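Side-chain contacts in xylose isomerase-like TIM barrel domain-containing protein (Thermus thermophilus, PDB 3AYV), which is of unknown function but binds zinc ions within a TIM barrel, may help protect against oxidative stress and is probably related to AP endonucleases: residues A[73-76]-A[77-81]; A[113-116]-A[117-121]; A[177-180]-A[181-185]. All coordinates share one frame; numbering follows the deposited sequence.

Interaction 1 (A[73-76]-A[77-81])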
loop_
_atom_site.group_PDB
_atom_site.type_symbol
_atom_site.label_atom_id
_atom_site.label_comp_id
_atom_site.label_asym_id
_atom_site.label_seq_id
_atom_site.Cartn_x
_atom_site.Cartn_y
_atom_site.Cartn_z
ATOM N N LEU A 73 8.223 -18.797 0.844
ATOM C CA LEU A 73 7.010 -18.367 1.538
ATOM C C LEU A 73 6.476 -17.026 0.992
ATOM O O LEU A 73 5.247 -16.859 0.775
ATOM C CB LEU A 73 7.279 -18.254 3.049
ATOM C CG LEU A 73 6.071 -17.757 3.857
ATOM C CD1 LEU A 73 4.871 -18.772 3.918
ATOM C CD2 LEU A 73 6.501 -17.343 5.272
ATOM N N THR A 74 7.402 -16.083 0.779
ATOM C CA THR A 74 7.057 -14.750 0.272
ATOM C C THR A 74 6.367 -14.862 -1.095
ATOM O O THR A 74 5.313 -14.256 -1.317
ATOM C CB THR A 74 8.305 -13.832 0.146
ATOM O OG1 THR A 74 8.909 -13.705 1.446
ATOM C CG2 THR A 74 7.904 -12.426 -0.303
ATOM N N LEU A 75 6.974 -15.639 -1.983
ATOM C CA LEU A 75 6.364 -15.856 -3.293
ATOM C C LEU A 75 4.963 -16.459 -3.167
ATOM O O LEU A 75 4.020 -15.938 -3.798
ATOM C CB LEU A 75 7.270 -16.694 -4.201
ATOM C CG LEU A 75 6.794 -16.860 -5.653
ATOM C CD1 LEU A 75 6.639 -15.481 -6.329
ATOM C CD2 LEU A 75 7.799 -17.753 -6.408
ATOM N N ARG A 76 4.815 -17.507 -2.345
ATOM C CA ARG A 76 3.492 -18.137 -2.120
ATOM C C ARG A 76 2.463 -17.147 -1.557
ATOM O O ARG A 76 1.297 -17.112 -2.015
ATOM C CB ARG A 76 3.594 -19.395 -1.236
ATOM C CG ARG A 76 4.305 -20.580 -1.882
ATOM C CD ARG A 76 4.222 -21.894 -1.034
ATOM N NE ARG A 76 4.699 -21.811 0.360
ATOM C CZ ARG A 76 5.964 -22.035 0.746
ATOM N NH1 ARG A 76 6.914 -22.307 -0.139
ATOM N NH2 ARG A 76 6.290 -21.948 2.025
ATOM N N ARG A 77 2.890 -16.325 -0.593
ATOM C CA ARG A 77 2.027 -15.305 0.015
ATOM C C ARG A 77 1.530 -14.250 -0.999
ATOM O O ARG A 77 0.323 -13.870 -0.988
ATOM C CB ARG A 77 2.756 -14.602 1.173
ATOM C CG ARG A 77 2.928 -15.472 2.428
ATOM C CD ARG A 77 1.643 -15.560 3.197
ATOM N NE ARG A 77 1.756 -16.272 4.478
ATOM C CZ ARG A 77 1.185 -17.437 4.754
ATOM N NH1 ARG A 77 0.467 -18.081 3.828
ATOM N NH2 ARG A 77 1.315 -17.956 5.965
ATOM N N LEU A 78 2.441 -13.745 -1.840
ATOM C CA LEU A 78 2.060 -12.753 -2.835
ATOM C C LEU A 78 1.102 -13.346 -3.897
ATOM O O LEU A 78 0.083 -12.736 -4.220
ATOM C CB LEU A 78 3.292 -12.145 -3.520
ATOM C CG LEU A 78 4.205 -11.361 -2.561
ATOM C CD1 LEU A 78 5.383 -10.833 -3.351
ATOM C CD2 LEU A 78 3.432 -10.183 -1.910
ATOM N N LEU A 79 1.433 -14.524 -4.395
ATOM C CA LEU A 79 0.617 -15.197 -5.430
ATOM C C LEU A 79 -0.783 -15.585 -4.918
ATOM O O LEU A 79 -1.799 -15.328 -5.595
ATOM C CB LEU A 79 1.366 -16.400 -5.995
ATOM C CG LEU A 79 2.642 -16.090 -6.802
ATOM C CD1 LEU A 79 3.338 -17.408 -7.155
ATOM C CD2 LEU A 79 2.340 -15.282 -8.066
ATOM N N PHE A 80 -0.849 -16.138 -3.715
ATOM C CA PHE A 80 -2.139 -16.513 -3.137
ATOM C C PHE A 80 -2.970 -15.281 -2.808
ATOM O O PHE A 80 -4.178 -15.230 -3.113
ATOM C CB PHE A 80 -1.980 -17.432 -1.924
ATOM C CG PHE A 80 -3.243 -18.201 -1.598
ATOM C CD1 PHE A 80 -3.994 -18.786 -2.623
ATOM C CD2 PHE A 80 -3.694 -18.303 -0.298
ATOM C CE1 PHE A 80 -5.173 -19.484 -2.340
ATOM C CE2 PHE A 80 -4.873 -19.014 0.001
ATOM C CZ PHE A 80 -5.603 -19.592 -1.009
ATOM N N GLY A 81 -2.312 -14.260 -2.249
ATOM C CA GLY A 81 -2.952 -12.981 -1.977
ATOM C C GLY A 81 -3.553 -12.401 -3.262
ATOM O O GLY A 81 -4.659 -11.835 -3.230
#
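L73 CD1 lies over one face of the R77 guanidinium, one helical turn on along helix 68-87. The arginine chain bends at chi2 (-77°), and the bend brings the centre of that face beneath the methyl, with CD1 4.0 Å from R77 CZ. The methyl thus rests on the flat face, where no N-H points, while R77 N donates to L73 O at 2.8 Å. L78 continues the helix through its N to T74 O (3.0 Å); its side chain is buried, and L78 CG lies 3.3 Å from T74 O. The hydroxyl of T74 suits this helix side because OG1 has partners of its own in V70 O and D62 N. L79 repeats the four-residue step: its N bonds to L75 O, and its CD1 packs against L75 CG at 3.8 Å. Both leucines also meet helix 120-129, L75 on L121 and V122, L79 on R125. At F80, N binds R76 O at 2.9 Å. The helix forms part of the beta-alpha-beta crossover from strand 52-55 to strand 92-96. Its backbone bonds fix the spacing and the side chains add mainly van der Waals contact; even the R77 cation accepts a methyl over one face, since its N-H groups point outward in the guanidinium plane.

Interaction 2 (A[113-116]-A[117-121])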
loop_
_atom_site.group_PDB
_atom_site.type_symbol
_atom_site.label_atom_id
_atom_site.label_comp_id
_atom_site.label_asym_id
_atom_site.label_seq_id
_atom_site.Cartn_x
_atom_site.Cartn_y
_atom_site.Cartn_z
ATOM N N LEU A 113 17.329 -4.342 -9.297
ATOM C CA LEU A 113 17.095 -5.234 -10.438
ATOM C C LEU A 113 16.852 -6.692 -10.006
ATOM O O LEU A 113 16.006 -7.375 -10.606
ATOM C CB LEU A 113 18.189 -5.105 -11.523
ATOM C CG LEU A 113 17.941 -3.954 -12.536
ATOM C CD1 LEU A 113 16.620 -4.128 -13.318
ATOM C CD2 LEU A 113 18.021 -2.567 -11.898
ATOM N N PRO A 114 17.558 -7.172 -8.947
ATOM C CA PRO A 114 17.201 -8.496 -8.454
ATOM C C PRO A 114 15.737 -8.565 -8.003
ATOM O O PRO A 114 15.067 -9.589 -8.223
ATOM C CB PRO A 114 18.167 -8.691 -7.267
ATOM C CG PRO A 114 19.421 -8.015 -7.769
ATOM C CD PRO A 114 18.871 -6.747 -8.413
ATOM N N LEU A 115 15.237 -7.495 -7.388
ATOM C CA LEU A 115 13.801 -7.441 -7.043
ATOM C C LEU A 115 12.893 -7.453 -8.303
ATOM O O LEU A 115 11.926 -8.220 -8.364
ATOM C CB LEU A 115 13.468 -6.243 -6.150
ATOM C CG LEU A 115 11.973 -6.151 -5.753
ATOM C CD1 LEU A 115 11.637 -7.341 -4.831
ATOM C CD2 LEU A 115 11.723 -4.825 -5.050
ATOM N N ALA A 116 13.243 -6.671 -9.318
ATOM C CA ALA A 116 12.431 -6.631 -10.550
ATOM C C ALA A 116 12.342 -8.035 -11.130
ATOM O O ALA A 116 11.276 -8.469 -11.596
ATOM C CB ALA A 116 13.060 -5.675 -11.577
ATOM N N GLU A 117 13.474 -8.742 -11.112
ATOM C CA GLU A 117 13.512 -10.097 -11.614
ATOM C C GLU A 117 12.661 -11.040 -10.763
ATOM O O GLU A 117 11.870 -11.810 -11.289
ATOM C CB GLU A 117 14.967 -10.585 -11.705
ATOM C CG GLU A 117 15.063 -12.077 -12.028
ATOM C CD GLU A 117 16.497 -12.560 -12.055
ATOM O OE1 GLU A 117 17.044 -12.742 -13.167
ATOM O OE2 GLU A 117 17.069 -12.732 -10.950
ATOM N N ALA A 118 12.807 -10.959 -9.443
ATOM C CA ALA A 118 12.062 -11.819 -8.532
ATOM C C ALA A 118 10.547 -11.571 -8.614
ATOM O O ALA A 118 9.727 -12.479 -8.321
ATOM C CB ALA A 118 12.574 -11.628 -7.084
ATOM N N LEU A 119 10.175 -10.372 -9.033
ATOM C CA LEU A 119 8.763 -10.012 -9.161
ATOM C C LEU A 119 8.146 -10.512 -10.468
ATOM O O LEU A 119 6.945 -10.365 -10.656
ATOM C CB LEU A 119 8.577 -8.505 -9.077
ATOM C CG LEU A 119 8.666 -7.953 -7.641
ATOM C CD1 LEU A 119 8.762 -6.468 -7.733
ATOM C CD2 LEU A 119 7.403 -8.385 -6.845
ATOM N N GLY A 120 8.966 -11.093 -11.343
ATOM C CA GLY A 120 8.491 -11.578 -12.669
ATOM C C GLY A 120 7.169 -12.349 -12.582
ATOM O O GLY A 120 6.194 -11.980 -13.253
ATOM N N LEU A 121 7.133 -13.399 -11.756
ATOM C CA LEU A 121 5.933 -14.268 -11.617
ATOM C C LEU A 121 4.758 -13.554 -10.982
ATOM O O LEU A 121 3.600 -13.848 -11.282
ATOM C CB LEU A 121 6.241 -15.535 -10.813
ATOM C CG LEU A 121 7.166 -16.587 -11.435
ATOM C CD1 LEU A 121 7.302 -17.764 -10.455
ATOM C CD2 LEU A 121 6.728 -17.070 -12.852
HETATM O O HOH W 1 16.228 -12.001 -8.316
#
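The carboxylate of E117 is linked to P114 through a water rather than by direct contact: the water donates to E117 OE2 at 2.9 Å and to P114 O at 2.7 Å. The extended side chain, with CG anti to the backbone N (chi1 171°), carries the acid out to this bridge, and a polar residue fits because E117 is exposed. P114 O is doubly used, since it also accepts A118 N at 2.9 Å. Proline suits its place in the first turn of helix 112-118, where a backbone N-H would have no carbonyl of that helix four residues back to bond. Alanine's small side chain fits two close neighbours: A116 packs on A152 of helix 147-153, and A118 on L63. On the buried side, the isobutyl groups of L115 and L119 meet, L115 CG lying 3.8 Å from L119 CD1, while L119 N bonds to L115 O at 2.9 Å and more weakly to A116 O. A116 O also accepts H153 NE2. L119 touches L63 and H153 as well, and an alanine in its place would probably leave L115 CG and L63 without the apolar branch they touch and open a gap beside L115. G120 N then reaches back three residues to E117 O (3.0 Å), a tighter step than the helical one. This is the junction of helix 112-118 with helix 120-129, in the helical connection between strands 92-96 and 132-136 of the TIM barrel, where L115 comes about 8 Å, side chain to side chain, from the zinc ligand H96.

Interaction 3 (A[177-180]-A[181-185])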
loop_
_atom_site.group_PDB
_atom_site.type_symbol
_atom_site.label_atom_id
_atom_site.label_comp_id
_atom_site.label_asym_id
_atom_site.label_seq_id
_atom_site.Cartn_x
_atom_site.Cartn_y
_atom_site.Cartn_z
ATOM N N PRO A 177 10.852 14.153 -3.725
ATOM C CA PRO A 177 11.557 13.108 -4.479
ATOM C C PRO A 177 10.694 11.855 -4.707
ATOM O O PRO A 177 10.825 11.187 -5.754
ATOM C CB PRO A 177 12.767 12.808 -3.580
ATOM C CG PRO A 177 13.045 14.134 -2.916
ATOM C CD PRO A 177 11.677 14.706 -2.635
ATOM N N TRP A 178 9.826 11.535 -3.739
ATOM C CA TRP A 178 8.949 10.373 -3.848
ATOM C C TRP A 178 7.798 10.627 -4.800
ATOM O O TRP A 178 7.429 9.760 -5.603
ATOM C CB TRP A 178 8.405 9.939 -2.482
ATOM C CG TRP A 178 9.474 9.665 -1.465
ATOM C CD1 TRP A 178 9.962 10.562 -0.544
ATOM C CD2 TRP A 178 10.168 8.431 -1.229
ATOM N NE1 TRP A 178 10.935 9.971 0.233
ATOM C CE2 TRP A 178 11.085 8.664 -0.161
ATOM C CE3 TRP A 178 10.109 7.143 -1.807
ATOM C CZ2 TRP A 178 11.943 7.669 0.336
ATOM C CZ3 TRP A 178 10.988 6.146 -1.322
ATOM C CH2 TRP A 178 11.883 6.423 -0.244
ATOM N N LEU A 179 7.214 11.812 -4.700
ATOM C CA LEU A 179 6.177 12.233 -5.649
ATOM C C LEU A 179 6.652 12.199 -7.110
ATOM O O LEU A 179 5.849 11.990 -8.018
ATOM C CB LEU A 179 5.713 13.638 -5.281
ATOM C CG LEU A 179 4.929 13.649 -3.956
ATOM C CD1 LEU A 179 4.633 15.087 -3.472
ATOM C CD2 LEU A 179 3.661 12.842 -4.085
ATOM N N ALA A 180 7.955 12.397 -7.310
ATOM C CA ALA A 180 8.552 12.345 -8.655
ATOM C C ALA A 180 8.431 10.964 -9.317
ATOM O O ALA A 180 8.612 10.829 -10.538
ATOM C CB ALA A 180 10.006 12.839 -8.634
ATOM N N LEU A 181 8.101 9.939 -8.527
ATOM C CA LEU A 181 7.902 8.580 -9.060
ATOM C C LEU A 181 6.494 8.408 -9.611
ATOM O O LEU A 181 6.119 7.337 -10.075
ATOM C CB LEU A 181 8.147 7.529 -7.972
ATOM C CG LEU A 181 9.574 7.334 -7.454
ATOM C CD1 LEU A 181 9.582 6.244 -6.370
ATOM C CD2 LEU A 181 10.522 6.940 -8.578
ATOM N N ALA A 182 5.688 9.457 -9.474
ATOM C CA ALA A 182 4.350 9.476 -10.056
ATOM C C ALA A 182 3.405 8.432 -9.423
ATOM O O ALA A 182 2.816 7.596 -10.113
ATOM C CB ALA A 182 4.425 9.364 -11.630
ATOM N N PRO A 183 3.226 8.497 -8.084
ATOM C CA PRO A 183 2.312 7.537 -7.453
ATOM C C PRO A 183 0.891 7.618 -8.002
ATOM O O PRO A 183 0.327 8.723 -8.111
ATOM C CB PRO A 183 2.321 7.949 -5.962
ATOM C CG PRO A 183 2.774 9.377 -5.950
ATOM C CD PRO A 183 3.732 9.512 -7.136
ATOM N N GLU A 184 0.311 6.473 -8.316
ATOM C CA GLU A 184 -1.069 6.449 -8.735
ATOM C C GLU A 184 -2.007 6.163 -7.568
ATOM O O GLU A 184 -3.226 6.202 -7.728
ATOM C CB GLU A 184 -1.274 5.477 -9.911
ATOM C CG GLU A 184 -1.131 4.006 -9.579
ATOM C CD GLU A 184 -0.885 3.158 -10.812
ATOM O OE1 GLU A 184 -1.730 2.291 -11.081
ATOM O OE2 GLU A 184 0.152 3.351 -11.488
ATOM N N HIS A 185 -1.419 5.930 -6.384
ATOM C CA HIS A 185 -2.131 5.400 -5.225
ATOM C C HIS A 185 -1.429 6.028 -4.045
ATOM O O HIS A 185 -0.190 6.059 -3.994
ATOM C CB HIS A 185 -1.941 3.882 -5.178
ATOM C CG HIS A 185 -3.066 3.126 -4.557
ATOM N ND1 HIS A 185 -2.955 2.505 -3.331
ATOM C CD2 HIS A 185 -4.305 2.837 -5.013
ATOM C CE1 HIS A 185 -4.077 1.861 -3.060
ATOM N NE2 HIS A 185 -4.920 2.065 -4.061
#
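The chain leaves helix 176-179 through a type I beta turn from L179 to A182, with A182 N donating to L179 O at 2.9 Å and L181 N, one residue earlier, to W178 O at 3.0 Å. Both donors stand well above the plane of the carbonyl they reach, by more than 50°, as befits i-to-i+3 bonds in a tightening chain end. A182 then takes a left-handed conformation (phi 66°); with its small side chain, alanine accepts this more readily than a beta-branched residue would. P183 follows, and having no N-H it cannot extend the helical bonding. Its ring instead lies beside the last turn: P183 CD is 3.4 Å from L179 O, and P183 CG meets L179 CD2 at 4.0 Å. It is the first torsion of L179 (chi1 -69°), setting CG beside the backbone N and anti to the carbonyl carbon, that lets CD2 reach the proline. The turn feeds strand 185-188, so this is the return leg of a beta-alpha-beta crossover from strand 158-162 in the parallel barrel. That earlier strand also receives the apolar residues of the turn, L181 packing on F159 and P183 on both F159 and F161. Leucine suits its buried place here: L181 CB comes 3.3 Å from W178 O, and L181 CG, 3.7 Å from the same oxygen, follows it over the carbonyl. W178 is anchored away from the turn, its indole NE1 donating to T172 O and its ring meeting that of F161. The W178 side chain is about 7 Å from that of H165, a zinc ligand.

All three contacts are partly buried, each with a core and a surface side: T74 and L78 against R76 in interaction 1, L115, A116 and L119 against L113, P114 and E117 in interaction 2, W178, L181 and P183 against A180 and A182 in interaction 3. Interaction 1 is mid-helix, with four-residue backbone bonds; beside its leucine pair, a separate leucine methyl covers an arginine face. Interaction 2 repeats the leucine pair at a helix junction, with bonds spanning three residues and a water-bridged acid. Interaction 3 begins in the last turn of helix 176-179 and runs out of it. Interactions 1 and 2 touch, L79 CD2 lying 3.7 Å from L121 O, and so pack helix 68-87 on the start of helix 120-129.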